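Local coordinates for protein drebrin (Homo sapiens, PDB 5Y1Z) that probably binds actin filaments through an ADF/cofilin-homology domain, as a developmentally regulated protein of the brain, at residues V107-F110 and F111-V114; A120-V123 and E124-D127. All coordinates share one frame; numbering follows the deposited sequence.

Contact 1 of 2, residues V107-F110 and F111-V114; sequences VAEF and FQGV
The C-terminal end of helix 104-110 in the ADF-homology fold is closed here by an inverse gamma turn centred on F111, the first residue to leave helical geometry. F111 N gives the last helical bond to V107 O (3.0 Å), and Q112 N returns a weak one to F110 O. The two phenylalanines form a T-shaped (edge-to-face) pair with ring centroids 4.9 Å apart and planes at 90°. F110 CD2 stands over the centre of the F111 ring, while V107 CG1 meets the edge of that ring in plane, 3.8 Å from F111 CD2. F111 also stacks on Y34 and touches F69 of strand 65-72, whereas F110 stacks on F8 and packs on L16 of helix 12-23. Without the F111 ring, as with an alanine here, the F110 edge is likely to lose the face it meets, leaving a gap beside V107 CG1 and F69. Further along, water 1 donates to A108 O and accepts from V114 N. E109 OE2 is bonded to a polar side chain of another protein and receives only a weak bond from Q112 NE2. Q112, bent at chi2 (-82°), turns NE2 back onto an in-plane lone pair of E109 O at 2.7 Å.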
loop_
_atom_site.group_PDB
_atom_site.type_symbol
_atom_site.label_atom_id
_atom_site.label_comp_id
_atom_site.label_asym_id
_atom_site.label_seq_id
_atom_site.Cartn_x
_atom_site.Cartn_y
_atom_site.Cartn_z
ATOM N N VAL A 107 5.342 7.972 1.415
ATOM C CA VAL A 107 5.630 9.235 2.100
ATOM C C VAL A 107 5.857 10.367 1.092
ATOM O O VAL A 107 5.340 11.479 1.261
ATOM C CB VAL A 107 6.839 9.074 3.038
ATOM C CG1 VAL A 107 7.342 10.447 3.488
ATOM C CG2 VAL A 107 6.461 8.225 4.250
ATOM N N ALA A 108 6.630 10.112 0.031
ATOM C CA ALA A 108 6.835 11.139 -0.988
ATOM C C ALA A 108 5.528 11.510 -1.655
ATOM O O ALA A 108 5.323 12.666 -2.048
ATOM C CB ALA A 108 7.841 10.673 -2.036
ATOM N N GLU A 109 4.632 10.546 -1.790
ATOM C CA GLU A 109 3.354 10.854 -2.399
ATOM C C GLU A 109 2.503 11.680 -1.458
ATOM O O GLU A 109 1.709 12.516 -1.907
ATOM C CB GLU A 109 2.637 9.555 -2.765
ATOM C CG GLU A 109 1.446 9.739 -3.634
ATOM C CD GLU A 109 1.811 10.332 -4.969
ATOM O OE1 GLU A 109 2.990 10.215 -5.359
ATOM O OE2 GLU A 109 0.919 10.902 -5.636
ATOM N N PHE A 110 2.689 11.484 -0.149
ATOM C CA PHE A 110 1.901 12.233 0.815
ATOM C C PHE A 110 2.316 13.697 0.836
ATOM O O PHE A 110 1.462 14.593 0.787
ATOM C CB PHE A 110 2.014 11.585 2.196
ATOM C CG PHE A 110 1.164 12.249 3.243
ATOM C CD1 PHE A 110 -0.184 11.902 3.385
ATOM C CD2 PHE A 110 1.709 13.176 4.120
ATOM C CE1 PHE A 110 -0.987 12.500 4.336
ATOM C CE2 PHE A 110 0.906 13.772 5.088
ATOM C CZ PHE A 110 -0.446 13.422 5.188
ATOM N N PHE A 111 3.626 13.959 0.854
ATOM C CA PHE A 111 4.136 15.329 0.883
ATOM C C PHE A 111 4.434 15.826 -0.527
ATOM O O PHE A 111 5.590 16.006 -0.917
ATOM C CB PHE A 111 5.367 15.417 1.774
ATOM C CG PHE A 111 5.116 15.002 3.192
ATOM C CD1 PHE A 111 4.357 15.813 4.034
ATOM C CD2 PHE A 111 5.694 13.860 3.711
ATOM C CE1 PHE A 111 4.135 15.465 5.353
ATOM C CE2 PHE A 111 5.473 13.497 5.034
ATOM C CZ PHE A 111 4.691 14.312 5.857
ATOM N N GLN A 112 3.356 16.108 -1.273
ATOM C CA GLN A 112 3.435 16.341 -2.715
ATOM C C GLN A 112 4.550 17.313 -3.072
ATOM O O GLN A 112 4.811 18.285 -2.353
ATOM C CB GLN A 112 2.117 16.902 -3.238
ATOM C CG GLN A 112 0.998 15.916 -3.240
ATOM C CD GLN A 112 1.029 15.005 -4.445
ATOM O OE1 GLN A 112 0.684 15.411 -5.550
ATOM N NE2 GLN A 112 1.440 13.758 -4.235
ATOM N N GLY A 113 5.240 17.020 -4.167
ATOM C CA GLY A 113 6.243 17.925 -4.672
ATOM C C GLY A 113 7.670 17.594 -4.298
ATOM O O GLY A 113 8.528 18.478 -4.384
ATOM N N VAL A 114 7.951 16.364 -3.875
ATOM C CA VAL A 114 9.326 15.987 -3.593
ATOM C C VAL A 114 10.120 16.022 -4.886
ATOM O O VAL A 114 9.758 15.383 -5.882
ATOM C CB VAL A 114 9.380 14.597 -2.948
ATOM C CG1 VAL A 114 10.789 14.077 -2.946
ATOM C CG2 VAL A 114 8.847 14.665 -1.536
HETATM O O HOH W 1 5.585 14.473 -4.191
#

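Contact 2 of 2, residues A120-V123 and E124-D127; sequences ASSV and EDID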
loop_
_atom_site.group_PDB
_atom_site.type_symbol
_atom_site.label_atom_id
_atom_site.label_comp_id
_atom_site.label_asym_id
_atom_site.label_seq_id
_atom_site.Cartn_x
_atom_site.Cartn_y
_atom_site.Cartn_z
ATOM N N ALA A 120 19.996 8.232 3.624
ATOM C CA ALA A 120 20.981 8.715 4.582
ATOM C C ALA A 120 20.985 7.842 5.822
ATOM O O ALA A 120 19.927 7.400 6.282
ATOM C CB ALA A 120 20.704 10.164 4.981
ATOM N N SER A 121 22.190 7.560 6.328
ATOM C CA SER A 121 22.363 6.863 7.598
ATOM C C SER A 121 23.366 7.508 8.537
ATOM O O SER A 121 23.547 7.009 9.656
ATOM C CB SER A 121 22.771 5.411 7.358
ATOM O OG SER A 121 21.756 4.784 6.600
ATOM N N SER A 122 24.100 8.515 8.094
ATOM C CA SER A 122 24.897 9.314 8.999
ATOM C C SER A 122 24.683 10.753 8.568
ATOM O O SER A 122 24.194 11.018 7.472
ATOM C CB SER A 122 26.368 8.894 9.013
ATOM O OG SER A 122 27.054 9.423 7.916
ATOM N N VAL A 123 25.029 11.698 9.435
ATOM C CA VAL A 123 24.964 13.084 8.991
ATOM C C VAL A 123 25.845 13.298 7.775
ATOM O O VAL A 123 25.523 14.114 6.906
ATOM C CB VAL A 123 25.318 14.032 10.144
ATOM C CG1 VAL A 123 24.568 13.615 11.377
ATOM C CG2 VAL A 123 26.788 13.991 10.406
ATOM N N GLU A 124 26.946 12.558 7.673
ATOM C CA GLU A 124 27.865 12.754 6.563
ATOM C C GLU A 124 27.232 12.459 5.210
ATOM O O GLU A 124 27.776 12.891 4.188
ATOM C CB GLU A 124 29.101 11.888 6.756
ATOM C CG GLU A 124 29.722 12.026 8.121
ATOM C CD GLU A 124 30.624 10.865 8.455
ATOM O OE1 GLU A 124 30.090 9.838 8.946
ATOM O OE2 GLU A 124 31.857 10.978 8.223
ATOM N N ASP A 125 26.118 11.722 5.166
ATOM C CA ASP A 125 25.425 11.519 3.898
ATOM C C ASP A 125 24.657 12.758 3.462
ATOM O O ASP A 125 24.162 12.799 2.329
ATOM C CB ASP A 125 24.455 10.336 3.994
ATOM C CG ASP A 125 25.148 9.018 4.306
ATOM O OD1 ASP A 125 24.528 8.158 4.975
ATOM O OD2 ASP A 125 26.318 8.839 3.914
ATOM N N ILE A 126 24.578 13.776 4.313
ATOM C CA ILE A 126 23.748 14.945 4.053
ATOM C C ILE A 126 24.614 16.166 3.804
ATOM O O ILE A 126 24.771 17.027 4.677
ATOM C CB ILE A 126 22.772 15.153 5.221
ATOM C CG1 ILE A 126 21.950 13.872 5.382
ATOM C CG2 ILE A 126 21.898 16.391 5.030
ATOM C CD1 ILE A 126 21.052 13.894 6.520
ATOM N N ASP A 127 25.176 16.238 2.598
ATOM C CA ASP A 127 26.038 17.333 2.156
ATOM C C ASP A 127 25.229 18.318 1.319
ATOM O O ASP A 127 24.840 18.004 0.187
ATOM C CB ASP A 127 27.223 16.786 1.364
ATOM C CG ASP A 127 28.179 17.859 0.949
ATOM O OD1 ASP A 127 27.865 18.587 -0.014
ATOM O OD2 ASP A 127 29.236 17.988 1.594
#
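The chain leaves strand 116-120 at A120, still extended, and bends through S121 and S122 into a short 3-10 turn that includes E124 and D125. This brings the CA atoms of A120 and D125 within 5.3 Å of each other. Two backbone bonds hold the turn: D125 N reaches S122 O (3.1 Å), and I126 N reaches V123 O (2.8 Å). E124 N makes only a weak bond to S122 OG. With chi1 at 80°, S122 OG lies between its own backbone N and carbonyl carbon, within reach of both E124 N and E124 OE1, and it donates to E124 OE1 at 3.2 Å. D125 folds back over the bend and grips two successive amides with a single oxygen. S121 N comes nearly straight to the anti lone pair of D125 OD1 at 2.8 Å, whereas S122 N meets OD1 from above the carboxylate plane at 3.2 Å. Two such donors would be expected to stabilise the negative charge of D125. A120 CB packs 3.9 Å from I126 CG1. Both side chains rest on I85 of strand 81-88; A120 is also paired through backbone bonds with N86 and V88 of that strand, and S121 OG is bonded to V88 O. At the far end D127 caps helix 128-134 through A130 N.

In the fold
Contacts 1 and 2 follow one another along the chain and bracket strand 116-120, an outermost strand of the five-stranded mixed sheet. Contact 1 leads from helix 104-110 toward that strand, and contact 2 carries the chain from its end to helix 128-134. Their centres lie about 21 Å apart on opposite sides of the chain's centre, with nearest atoms about 13 Å apart, so they do not touch. Both pack on strand 81-88, residues 107-114 on L84 and residues 120-127 on I85, consecutive residues, consistent with opposite faces of the sheet. Contact 1 is partly buried and borders another protein chain, while contact 2 is a surface turn. Both lie within the probable actin-binding domain.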